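Local coordinates for protein putative NADPH:quinone oxidoreductase (Ralstonia eutropha, PDB 3IUP) that binds NADPH and probably uses it to reduce quinones or related substrates, at residues A[53-58]-A[74-79]; A[12-17]-A[86-91]; A[234-239]-A[259-264]; A[227-232]-A[254-259]; A[117-122]-A[136-141]. One frame throughout, in Å; residues are numbered along the deposited sequence.

Contact 1 of 5, residues A[53-58]-A[74-79]; sequences FGAADM and ARVPEG
One backbone hydrogen bond ties 53-58 to 74-79: D57 N gives its proton to R75 O at 2.9 Å, with an angle of 172° at the hydrogen. The same oxygen also takes a CA-H...O contact from A56, with A56 CA 3.6 Å from R75 O, so two consecutive residues of the loop close on a single carbonyl.

The apolar contacts involve A74 and V76, the residues before and after R75. V76 uses both its methyls. CG1, anti to the backbone N (chi1 180°), lies 4.0 Å from A55 CB, while CG2 packs on the backbone of A56, 3.9 Å from A56 CA. A74 offers a single methyl to two neighbours: A74 CB is 4.2 Å from A56 CB and 4.0 Å from the selenium SE of M58. M58 starts off away from the strand and returns because its chain is bent at chi2 and chi3. At the far end P77 sets its ring carbon CD 3.3 Å from A55 O.

These pieces belong to the GroES-like domain. A type II' turn, F53 to A56, takes the chain out of helix 46-53 and lays it against the end of strand 70-75, just where that strand gives way to helix 78-84. G54 leaves the helix with positive phi.

The polar ends look elsewhere. D57 OD1 bonds to S59 OG, and T60 OG1 bonds to both D57 O and R75 N. R75 sends its guanidinium away from the loop, where NH2 reaches S15 O.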
# COMPACT_ATOMS: atom_id res chain seq x y z
N PHE A 53 -23.26 15.42 -2.94
CA PHE A 53 -23.06 15.94 -4.29
C PHE A 53 -22.64 14.86 -5.26
O PHE A 53 -22.63 15.10 -6.46
CB PHE A 53 -21.99 17.05 -4.27
CG PHE A 53 -22.34 18.18 -3.36
CD1 PHE A 53 -23.54 18.82 -3.47
CD2 PHE A 53 -21.40 18.64 -2.41
CE1 PHE A 53 -23.87 19.86 -2.63
CE2 PHE A 53 -21.73 19.70 -1.57
CZ PHE A 53 -22.95 20.31 -1.69
N GLY A 54 -22.24 13.71 -4.76
CA GLY A 54 -21.75 12.64 -5.62
C GLY A 54 -20.59 13.12 -6.48
O GLY A 54 -19.80 13.98 -6.08
N ALA A 55 -20.52 12.59 -7.70
CA ALA A 55 -19.52 13.02 -8.68
C ALA A 55 -20.01 14.19 -9.49
O ALA A 55 -19.48 14.45 -10.57
CB ALA A 55 -19.17 11.83 -9.62
N ALA A 56 -21.01 14.94 -9.01
CA ALA A 56 -21.51 16.08 -9.76
C ALA A 56 -20.40 17.13 -9.88
O ALA A 56 -19.57 17.30 -8.97
CB ALA A 56 -22.71 16.71 -9.16
N ASP A 57 -20.41 17.81 -11.01
CA ASP A 57 -19.51 18.93 -11.24
C ASP A 57 -20.30 20.13 -10.70
O ASP A 57 -21.20 20.59 -11.34
CB ASP A 57 -19.24 19.02 -12.76
CG ASP A 57 -18.37 20.18 -13.13
OD1 ASP A 57 -18.05 20.97 -12.20
OD2 ASP A 57 -18.02 20.26 -14.36
N MSE A 58 -19.98 20.60 -9.50
CA MSE A 58 -20.86 21.58 -8.81
C MSE A 58 -20.71 22.97 -9.42
O MSE A 58 -21.57 23.87 -9.22
CB MSE A 58 -20.58 21.61 -7.28
CG MSE A 58 -21.23 20.46 -6.44
SE MSE A 58 -23.05 20.00 -6.91
CE MSE A 58 -24.28 21.27 -6.31
N ALA A 74 -27.51 19.69 -10.93
CA ALA A 74 -26.15 19.84 -11.47
C ALA A 74 -25.91 18.63 -12.37
O ALA A 74 -26.70 17.65 -12.32
CB ALA A 74 -25.12 19.89 -10.33
N ARG A 75 -24.83 18.65 -13.16
CA ARG A 75 -24.54 17.56 -14.07
C ARG A 75 -23.39 16.73 -13.57
O ARG A 75 -22.41 17.25 -13.00
CB ARG A 75 -24.18 18.15 -15.46
CG ARG A 75 -25.17 19.15 -15.97
CD ARG A 75 -26.49 18.48 -16.22
NE ARG A 75 -26.31 17.26 -17.02
CZ ARG A 75 -27.31 16.47 -17.38
NH1 ARG A 75 -28.56 16.77 -17.05
NH2 ARG A 75 -27.05 15.38 -18.08
N VAL A 76 -23.52 15.42 -13.74
CA VAL A 76 -22.45 14.49 -13.49
C VAL A 76 -21.79 14.24 -14.86
O VAL A 76 -22.50 14.01 -15.83
CB VAL A 76 -22.96 13.19 -12.90
CG1 VAL A 76 -21.80 12.18 -12.64
CG2 VAL A 76 -23.76 13.50 -11.61
N PRO A 77 -20.46 14.32 -14.95
CA PRO A 77 -19.86 14.05 -16.25
C PRO A 77 -19.85 12.56 -16.62
O PRO A 77 -19.63 11.71 -15.74
CB PRO A 77 -18.42 14.57 -16.08
CG PRO A 77 -18.14 14.64 -14.62
CD PRO A 77 -19.47 14.60 -13.90
N GLU A 78 -19.97 12.25 -17.93
CA GLU A 78 -20.16 10.85 -18.39
C GLU A 78 -19.08 9.95 -17.81
O GLU A 78 -19.32 8.80 -17.41
CB GLU A 78 -20.16 10.76 -19.93
N GLY A 79 -17.87 10.50 -17.73
CA GLY A 79 -16.72 9.78 -17.23
C GLY A 79 -16.82 9.36 -15.78
O GLY A 79 -16.17 8.38 -15.36

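Contact 2 of 5, residues A[12-17]-A[86-91]; sequences IKSSGE and GRLDAS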
# COMPACT_ATOMS: atom_id res chain seq x y z
N ILE A 12 -29.05 11.05 -7.77
CA ILE A 12 -28.35 11.07 -9.08
C ILE A 12 -29.11 10.16 -10.02
O ILE A 12 -29.26 8.95 -9.78
CB ILE A 12 -26.86 10.69 -9.00
CG1 ILE A 12 -26.15 11.72 -8.13
CG2 ILE A 12 -26.26 10.59 -10.46
CD1 ILE A 12 -24.78 11.42 -7.89
N LYS A 13 -29.57 10.74 -11.12
CA LYS A 13 -30.44 10.08 -12.06
C LYS A 13 -29.64 9.52 -13.23
O LYS A 13 -28.52 9.96 -13.53
CB LYS A 13 -31.49 11.05 -12.53
CG LYS A 13 -32.17 11.75 -11.42
CD LYS A 13 -33.10 12.81 -11.86
CE LYS A 13 -33.55 13.63 -10.67
NZ LYS A 13 -34.57 14.62 -11.07
N SER A 14 -30.24 8.54 -13.90
CA SER A 14 -29.60 7.92 -15.03
C SER A 14 -29.41 8.94 -16.14
O SER A 14 -28.53 8.77 -16.97
CB SER A 14 -30.43 6.71 -15.49
OG SER A 14 -30.14 5.64 -14.60
N SER A 15 -30.23 9.99 -16.14
CA SER A 15 -30.08 11.13 -17.06
C SER A 15 -28.78 11.95 -16.90
O SER A 15 -28.49 12.80 -17.76
CB SER A 15 -31.26 12.07 -16.87
OG SER A 15 -31.21 12.75 -15.63
N GLY A 16 -27.99 11.70 -15.85
CA GLY A 16 -26.74 12.45 -15.62
C GLY A 16 -26.96 13.66 -14.71
O GLY A 16 -26.04 14.45 -14.51
N GLU A 17 -28.16 13.80 -14.16
CA GLU A 17 -28.50 14.94 -13.33
C GLU A 17 -28.49 14.55 -11.85
O GLU A 17 -29.05 13.56 -11.47
CB GLU A 17 -29.87 15.46 -13.70
CG GLU A 17 -30.44 16.53 -12.76
CD GLU A 17 -31.85 17.00 -13.12
OE1 GLU A 17 -31.96 17.79 -14.09
OE2 GLU A 17 -32.86 16.65 -12.43
N GLY A 86 -23.90 2.42 -8.73
CA GLY A 86 -24.59 1.82 -7.59
C GLY A 86 -25.76 2.63 -7.00
O GLY A 86 -26.63 2.07 -6.31
N ARG A 87 -25.81 3.94 -7.28
CA ARG A 87 -26.83 4.80 -6.69
C ARG A 87 -27.75 5.45 -7.72
O ARG A 87 -28.55 6.32 -7.38
CB ARG A 87 -26.20 5.88 -5.80
CG ARG A 87 -25.29 6.86 -6.51
CD ARG A 87 -24.84 7.94 -5.57
NE ARG A 87 -25.93 8.84 -5.22
CZ ARG A 87 -25.78 9.98 -4.57
NH1 ARG A 87 -24.57 10.37 -4.18
NH2 ARG A 87 -26.83 10.72 -4.28
N LEU A 88 -27.63 5.06 -8.98
CA LEU A 88 -28.42 5.70 -10.03
C LEU A 88 -29.90 5.49 -9.73
O LEU A 88 -30.34 4.36 -9.45
CB LEU A 88 -28.06 5.21 -11.44
CG LEU A 88 -26.64 5.56 -11.94
CD1 LEU A 88 -26.36 4.95 -13.32
CD2 LEU A 88 -26.42 7.09 -11.91
N ASP A 89 -30.65 6.59 -9.82
CA ASP A 89 -32.10 6.61 -9.65
C ASP A 89 -32.54 6.28 -8.22
O ASP A 89 -33.71 5.99 -7.99
CB ASP A 89 -32.77 5.71 -10.70
CG ASP A 89 -32.32 6.08 -12.12
OD1 ASP A 89 -32.33 7.31 -12.41
OD2 ASP A 89 -31.94 5.19 -12.90
N ALA A 90 -31.60 6.34 -7.29
CA ALA A 90 -31.92 6.12 -5.87
C ALA A 90 -32.04 7.46 -5.16
O ALA A 90 -31.20 8.36 -5.32
CB ALA A 90 -30.84 5.26 -5.18
N SER A 91 -33.07 7.62 -4.33
CA SER A 91 -33.20 8.80 -3.55
C SER A 91 -32.48 8.61 -2.22
O SER A 91 -32.93 7.85 -1.35
CB SER A 91 -34.67 9.14 -3.37
OG SER A 91 -34.82 10.23 -2.50
O HOH W 1 -28.72 8.69 -6.19
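I12, the last residue of strand 4-12, and K13 just after it meet the turn that leads into strand 90-93. Each segment bends on itself, through a type I turn from K13 to G16 and a type II turn from R87 to A90, and D89 N bonds to I12 O at 2.7 Å. Beside it a water is gripped by four bonds: it accepts from I12 N and R87 NE and donates to R87 O and A90 O.

D89 holds S14 with both carboxylate oxygens. OD1 takes the backbone N of S14 at 2.8 Å, and OD2 takes S14 OG at 2.5 Å, a short bond; both are met on the syn side, somewhat out of the carboxylate plane. S14 OG can get there because it lies beside its own backbone N (chi1 -79°).

I12 CD1 sits over the centre of one face of the R87 guanidinium, 3.7 Å above its plane, and the water lies at the edge of that group. NH1 goes on to L51 O and NH2 to S10 OG. The other branch of I12, CG2, touches L88 CD2 at 3.8 Å.

Here the edge strand 90-93 joins strand 4-12, closing one side of the five-stranded antiparallel sheet, with Y272 of the second subunit packing on R87.

Contact 3 of 5, residues A[234-239]-A[259-264]; sequences EALVST and TCMEAA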
# COMPACT_ATOMS: atom_id res chain seq x y z
N GLU A 234 13.83 15.55 10.10
CA GLU A 234 14.23 15.83 11.49
C GLU A 234 13.14 15.45 12.47
O GLU A 234 13.41 14.89 13.49
CB GLU A 234 14.53 17.32 11.72
CG GLU A 234 15.70 17.87 10.98
CD GLU A 234 15.81 19.43 11.15
OE1 GLU A 234 15.31 19.95 12.17
OE2 GLU A 234 16.39 20.11 10.25
N ALA A 235 11.90 15.83 12.17
CA ALA A 235 10.75 15.46 13.01
C ALA A 235 10.63 13.94 13.15
O ALA A 235 10.28 13.43 14.21
CB ALA A 235 9.45 16.09 12.45
N LEU A 236 10.85 13.23 12.04
CA LEU A 236 10.82 11.75 12.08
C LEU A 236 11.97 11.15 12.89
O LEU A 236 11.79 10.19 13.62
CB LEU A 236 10.70 11.18 10.68
CG LEU A 236 9.37 11.53 10.01
CD1 LEU A 236 9.44 11.24 8.52
CD2 LEU A 236 8.20 10.77 10.71
N VAL A 237 13.16 11.74 12.83
CA VAL A 237 14.23 11.34 13.75
C VAL A 237 13.82 11.55 15.19
O VAL A 237 13.96 10.66 16.02
CB VAL A 237 15.56 12.05 13.42
CG1 VAL A 237 16.59 11.74 14.50
CG2 VAL A 237 16.00 11.62 12.04
N SER A 238 13.26 12.72 15.50
CA SER A 238 12.83 13.04 16.84
C SER A 238 11.77 12.08 17.37
O SER A 238 11.88 11.59 18.51
CB SER A 238 12.30 14.46 16.90
OG SER A 238 13.35 15.37 16.67
N THR A 239 10.74 11.82 16.56
CA THR A 239 9.58 11.07 17.04
C THR A 239 9.68 9.55 16.90
O THR A 239 9.04 8.81 17.63
CB THR A 239 8.32 11.51 16.31
OG1 THR A 239 8.52 11.34 14.91
CG2 THR A 239 7.95 13.00 16.60
N THR A 259 9.59 8.41 2.15
CA THR A 259 10.98 8.74 1.85
C THR A 259 11.68 9.29 3.11
O THR A 259 12.82 8.89 3.44
CB THR A 259 11.04 9.74 0.64
OG1 THR A 259 10.40 9.15 -0.50
CG2 THR A 259 12.47 10.15 0.28
N CYS A 260 11.02 10.22 3.79
CA CYS A 260 11.63 10.83 4.99
C CYS A 260 11.72 9.85 6.13
O CYS A 260 12.69 9.86 6.88
CB CYS A 260 10.88 12.08 5.42
SG CYS A 260 10.99 13.40 4.22
N MSE A 261 10.75 8.93 6.23
CA MSE A 261 10.81 7.91 7.28
C MSE A 261 12.05 7.01 7.04
O MSE A 261 12.76 6.63 7.98
CB MSE A 261 9.56 7.03 7.26
CG MSE A 261 8.40 7.61 7.90
SE MSE A 261 6.84 6.44 7.73
CE MSE A 261 5.66 7.49 8.84
N GLU A 262 12.30 6.65 5.80
CA GLU A 262 13.42 5.76 5.51
C GLU A 262 14.73 6.55 5.77
O GLU A 262 15.68 5.98 6.30
CB GLU A 262 13.35 5.25 4.09
CG GLU A 262 14.44 4.31 3.69
CD GLU A 262 14.43 2.94 4.39
OE1 GLU A 262 13.63 2.67 5.32
OE2 GLU A 262 15.29 2.13 3.98
N ALA A 263 14.76 7.85 5.42
CA ALA A 263 15.95 8.69 5.70
C ALA A 263 16.23 8.71 7.19
O ALA A 263 17.39 8.61 7.61
CB ALA A 263 15.78 10.12 5.17
N ALA A 264 15.17 8.88 7.99
CA ALA A 264 15.28 8.92 9.46
C ALA A 264 15.76 7.57 10.01
O ALA A 264 16.64 7.50 10.86
CB ALA A 264 13.94 9.32 10.10
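L236 reaches from helix 228-239 onto helix 253-266, and its atoms can be taken in turn. CB, pointing at the other helix, is met first by A264 CB at 3.8 Å. The branch then swings to lie beside the backbone N (chi1 -65°), and this carries CD1 back up the partner helix, toward its N-terminal side. There CD1 settles between two successive residues, 3.5 Å from C260 CB and the same distance from the backbone atom M261 N, with M261 CG a little farther off at 3.8 Å. A leucine methyl thus rests directly on the helix backbone.

The two short helical segments cross at -56° with their axes 8.4 Å apart at closest approach. Both helices flank the parallel six-stranded sheet of the nucleotide-binding half, a Rossmann-type domain, and L236 and M261 both also touch V176 of strand 175-177.

A264, with no more than a methyl, lets the helices come near: V237 and A264 have their CA atoms 5.0 Å apart. Its CB takes V237 CG2 at 3.6 Å from the more exposed side, so that the one methyl lies against neighbouring residues of helix 228-239. C260 also packs on M229, L232 and T233, one or two turns earlier in that helix.

Contact 4 of 5, residues A[227-232]-A[254-259]; sequences TFMQDL and GGQILT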
# COMPACT_ATOMS: atom_id res chain seq x y z
N THR A 227 12.09 24.03 3.00
CA THR A 227 12.90 22.97 3.62
C THR A 227 12.04 21.82 4.19
O THR A 227 12.45 21.16 5.14
CB THR A 227 13.73 23.52 4.78
OG1 THR A 227 12.86 24.21 5.68
CG2 THR A 227 14.84 24.53 4.25
N PHE A 228 10.85 21.63 3.63
CA PHE A 228 9.89 20.61 4.12
C PHE A 228 10.53 19.25 4.34
O PHE A 228 10.39 18.65 5.42
CB PHE A 228 8.74 20.49 3.11
CG PHE A 228 7.71 19.43 3.47
CD1 PHE A 228 7.08 19.46 4.69
CD2 PHE A 228 7.40 18.41 2.57
CE1 PHE A 228 6.13 18.48 5.04
CE2 PHE A 228 6.46 17.45 2.91
CZ PHE A 228 5.84 17.48 4.14
N MSE A 229 11.23 18.73 3.34
CA MSE A 229 11.80 17.38 3.45
C MSE A 229 12.82 17.29 4.58
O MSE A 229 12.82 16.35 5.38
CB MSE A 229 12.37 16.85 2.12
CG MSE A 229 11.44 16.86 0.97
SE MSE A 229 9.98 15.50 1.23
CE MSE A 229 10.99 14.01 0.52
N GLN A 230 13.69 18.29 4.70
CA GLN A 230 14.57 18.33 5.84
C GLN A 230 13.84 18.43 7.19
O GLN A 230 14.20 17.75 8.15
CB GLN A 230 15.54 19.48 5.67
CG GLN A 230 16.46 19.78 6.83
CD GLN A 230 17.26 21.05 6.53
OE1 GLN A 230 17.70 21.25 5.39
NE2 GLN A 230 17.35 21.96 7.50
N ASP A 231 12.84 19.31 7.27
CA ASP A 231 12.08 19.52 8.51
C ASP A 231 11.38 18.18 8.91
O ASP A 231 11.39 17.78 10.06
CB ASP A 231 10.93 20.53 8.32
CG ASP A 231 11.37 21.91 7.80
OD1 ASP A 231 12.55 22.30 7.96
OD2 ASP A 231 10.44 22.62 7.24
N LEU A 232 10.78 17.53 7.91
CA LEU A 232 10.02 16.30 8.14
C LEU A 232 10.95 15.20 8.58
O LEU A 232 10.70 14.53 9.60
CB LEU A 232 9.20 15.92 6.88
CG LEU A 232 8.43 14.61 6.96
CD1 LEU A 232 7.59 14.61 8.28
CD2 LEU A 232 7.60 14.36 5.70
N GLY A 254 2.14 11.21 0.50
CA GLY A 254 2.35 9.85 1.03
C GLY A 254 3.75 9.35 0.78
O GLY A 254 4.42 8.79 1.70
N GLY A 255 4.23 9.48 -0.46
CA GLY A 255 5.57 9.05 -0.79
C GLY A 255 6.66 9.88 -0.13
O GLY A 255 7.70 9.36 0.29
N GLN A 256 6.41 11.19 -0.04
CA GLN A 256 7.32 12.05 0.70
C GLN A 256 7.52 11.56 2.12
O GLN A 256 8.65 11.52 2.59
CB GLN A 256 6.84 13.46 0.67
CG GLN A 256 7.09 14.08 -0.69
CD GLN A 256 6.42 15.42 -0.87
OE1 GLN A 256 5.42 15.71 -0.24
NE2 GLN A 256 6.92 16.20 -1.81
N ILE A 257 6.43 11.23 2.81
CA ILE A 257 6.50 10.73 4.18
C ILE A 257 7.33 9.44 4.24
O ILE A 257 8.23 9.29 5.10
CB ILE A 257 5.13 10.49 4.78
CG1 ILE A 257 4.36 11.80 4.92
CG2 ILE A 257 5.28 9.76 6.16
CD1 ILE A 257 2.89 11.68 5.15
N LEU A 258 7.04 8.49 3.34
CA LEU A 258 7.81 7.24 3.31
C LEU A 258 9.29 7.54 3.09
O LEU A 258 10.17 6.92 3.74
CB LEU A 258 7.26 6.30 2.25
CG LEU A 258 5.89 5.70 2.58
CD1 LEU A 258 5.28 5.01 1.35
CD2 LEU A 258 6.05 4.72 3.81
N THR A 259 9.59 8.41 2.15
CA THR A 259 10.98 8.74 1.85
C THR A 259 11.68 9.29 3.11
O THR A 259 12.82 8.89 3.44
CB THR A 259 11.04 9.74 0.64
OG1 THR A 259 10.40 9.15 -0.50
CG2 THR A 259 12.47 10.15 0.28
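M229 and Q256 face each other where helices 228-232 and 254-259 cross at -51°, the axes of the short segments 10.2 Å apart at closest approach and the CA atoms of this pair 7.5 Å apart.

The side chains fill that spacing. M229 is a selenomethionine bent at chi2 and chi3, and its side chain crosses that of Q256 at about a right angle, with SE 3.7 Å from Q256 CG and 3.8 Å from Q256 CB. Beyond it, M229 CE goes one turn along, to T259 CG2 at 4.1 Å.

Q256 runs on extended past CG, and its amide oxygen OE1 arrives at the edge of the F228 ring, 3.7 Å from F228 CE2. OE1 lies near the ring plane, which makes this an edge contact; the ring and amide planes are 62° apart. Deeper in, L232 CD2 touches I257 CA at 4.1 Å and I257 CG1 at 4.2 Å, a looser apolar fit. No hydrogen bond joins the two segments; T259 OG1 bonds to N299 OD1.

The inner side of this crossing rests on the parallel sheet: F228, L232 and I257 all touch I202 of strand 199-203, and L232 touches V200 as well. F228 also packs on L253 at the start of helix 253-266, and I257 on T178 in the loop after strand 175-177.

Contact 5 of 5, residues A[117-122]-A[136-141]; sequences KTVAAI and DQCLVL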
# COMPACT_ATOMS: atom_id res chain seq x y z
N LYS A 117 -33.84 12.15 26.77
CA LYS A 117 -32.41 12.35 26.79
C LYS A 117 -31.89 13.01 25.51
O LYS A 117 -32.47 12.87 24.44
CB LYS A 117 -31.70 11.03 27.03
CG LYS A 117 -32.13 10.34 28.34
CD LYS A 117 -31.05 10.29 29.33
CE LYS A 117 -31.44 9.48 30.56
NZ LYS A 117 -32.45 10.24 31.33
N THR A 118 -30.78 13.71 25.69
CA THR A 118 -29.99 14.21 24.59
C THR A 118 -28.99 13.14 24.23
O THR A 118 -28.17 12.70 25.07
CB THR A 118 -29.30 15.55 24.97
OG1 THR A 118 -30.33 16.49 25.26
CG2 THR A 118 -28.46 16.08 23.78
N VAL A 119 -29.07 12.73 22.96
CA VAL A 119 -28.29 11.63 22.41
C VAL A 119 -27.60 12.02 21.11
O VAL A 119 -28.01 12.94 20.43
CB VAL A 119 -29.19 10.38 22.15
CG1 VAL A 119 -29.85 9.92 23.48
CG2 VAL A 119 -30.22 10.60 21.03
N ALA A 120 -26.55 11.26 20.79
CA ALA A 120 -25.90 11.27 19.46
C ALA A 120 -26.07 9.90 18.84
O ALA A 120 -26.14 8.88 19.55
CB ALA A 120 -24.39 11.64 19.57
N ALA A 121 -26.12 9.86 17.53
CA ALA A 121 -26.18 8.57 16.79
C ALA A 121 -25.44 8.68 15.50
O ALA A 121 -25.42 9.77 14.92
CB ALA A 121 -27.62 8.17 16.53
N ILE A 122 -24.86 7.57 15.01
CA ILE A 122 -24.30 7.55 13.66
C ILE A 122 -25.21 6.69 12.78
O ILE A 122 -24.83 5.72 12.21
CB ILE A 122 -22.75 7.19 13.59
CG1 ILE A 122 -22.21 7.36 12.16
CG2 ILE A 122 -22.47 5.81 14.06
CD1 ILE A 122 -20.68 7.45 12.06
N ASP A 136 -30.22 0.90 20.64
CA ASP A 136 -28.85 0.46 20.82
C ASP A 136 -27.85 1.22 19.95
O ASP A 136 -26.66 0.99 20.07
CB ASP A 136 -28.68 -1.09 20.74
CG ASP A 136 -28.87 -1.68 19.31
OD1 ASP A 136 -28.99 -0.95 18.30
OD2 ASP A 136 -28.90 -2.93 19.23
N GLN A 137 -28.32 2.16 19.11
CA GLN A 137 -27.41 3.00 18.33
C GLN A 137 -27.25 4.42 18.86
O GLN A 137 -26.66 5.27 18.21
CB GLN A 137 -27.85 3.05 16.87
CG GLN A 137 -27.77 1.69 16.13
CD GLN A 137 -28.22 1.80 14.67
OE1 GLN A 137 -28.08 2.85 14.01
NE2 GLN A 137 -28.78 0.71 14.15
N CYS A 138 -27.83 4.68 20.02
CA CYS A 138 -27.80 5.99 20.62
C CYS A 138 -26.71 6.07 21.67
O CYS A 138 -26.59 5.17 22.49
CB CYS A 138 -29.13 6.30 21.28
SG CYS A 138 -30.44 6.44 20.03
N LEU A 139 -25.92 7.13 21.63
CA LEU A 139 -24.94 7.43 22.66
C LEU A 139 -25.53 8.54 23.53
O LEU A 139 -25.75 9.65 23.05
CB LEU A 139 -23.65 7.93 22.01
CG LEU A 139 -22.40 8.16 22.85
CD1 LEU A 139 -22.03 6.90 23.62
CD2 LEU A 139 -21.29 8.57 21.88
N VAL A 140 -25.76 8.25 24.81
CA VAL A 140 -26.28 9.26 25.74
C VAL A 140 -25.19 10.29 26.07
O VAL A 140 -24.06 9.92 26.47
CB VAL A 140 -26.85 8.62 27.05
CG1 VAL A 140 -27.35 9.70 27.99
CG2 VAL A 140 -27.98 7.65 26.72
N LEU A 141 -25.50 11.56 25.87
CA LEU A 141 -24.51 12.61 26.03
C LEU A 141 -24.41 13.00 27.51
O LEU A 141 -25.36 12.87 28.26
CB LEU A 141 -24.87 13.83 25.17
CG LEU A 141 -24.66 13.63 23.65
CD1 LEU A 141 -25.08 14.88 22.91
CD2 LEU A 141 -23.19 13.19 23.31
O HOH W 2 -24.85 5.24 16.33
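A120 and L139 form the centre of the pairing between strands 118-121 and 138-140, an antiparallel hydrogen-bonded pair. L139 N reaches A120 O at 2.7 Å, and A120 N returns the bond to L139 O at 2.9 Å. Past the non-hydrogen-bonded pair V119-V140, L141 N bonds to T118 O at 3.0 Å.

Around this ladder come the side chains. L141 points at the first strand: CD1 lies 3.7 Å from T118 CG2 and CD2 is 4.2 Å from A120 CB. On the other face V119 sits between C138 and V140, with V119 CB 4.2 Å from C138 CB. At the exposed end V140 CG1, anti to the backbone N (chi1 179°), is the methyl that meets K117 CD, 4.0 Å away.

At the opposite end a water links the strands, accepting from I122 N at 2.7 Å and donating to Q137 O. The I122 side chain is about 8 Å from the bound NADPH.

Both strands belong to the mixed sheet of the GroES-like domain, where strand 118-121 has its second edge bonded to strand 98-105, through V119 with G100 and A121 with G98. V119 and C138 pack on I37 of strand 34-43, C138 and A121 on I133 of strand 130-134, and A120 and I122 on F154.

How the contacts relate
Contacts 1, 2 and 5 lie in the N-terminal part of the chain, which includes the GroES-like domain, and all close before contacts 3 and 4 open in the Rossmann-type half. Contact 1 is nested along the chain within the loop closed by contact 2; their centres are 11 Å apart, both reach the five-stranded antiparallel sheet, and they touch where V76 N probably bonds to G16 O. Contact 5 belongs to the mixed sheet, its centre 34 Å from contact 1. Contacts 3 and 4, centres 8 Å apart, cross along the chain, share T259 and form one interface between helices 228-239 and 253-266. The contacts thus hold together two separate halves, GroES-like and nucleotide-binding, with 41 Å between contacts 4 and 5, centre to centre.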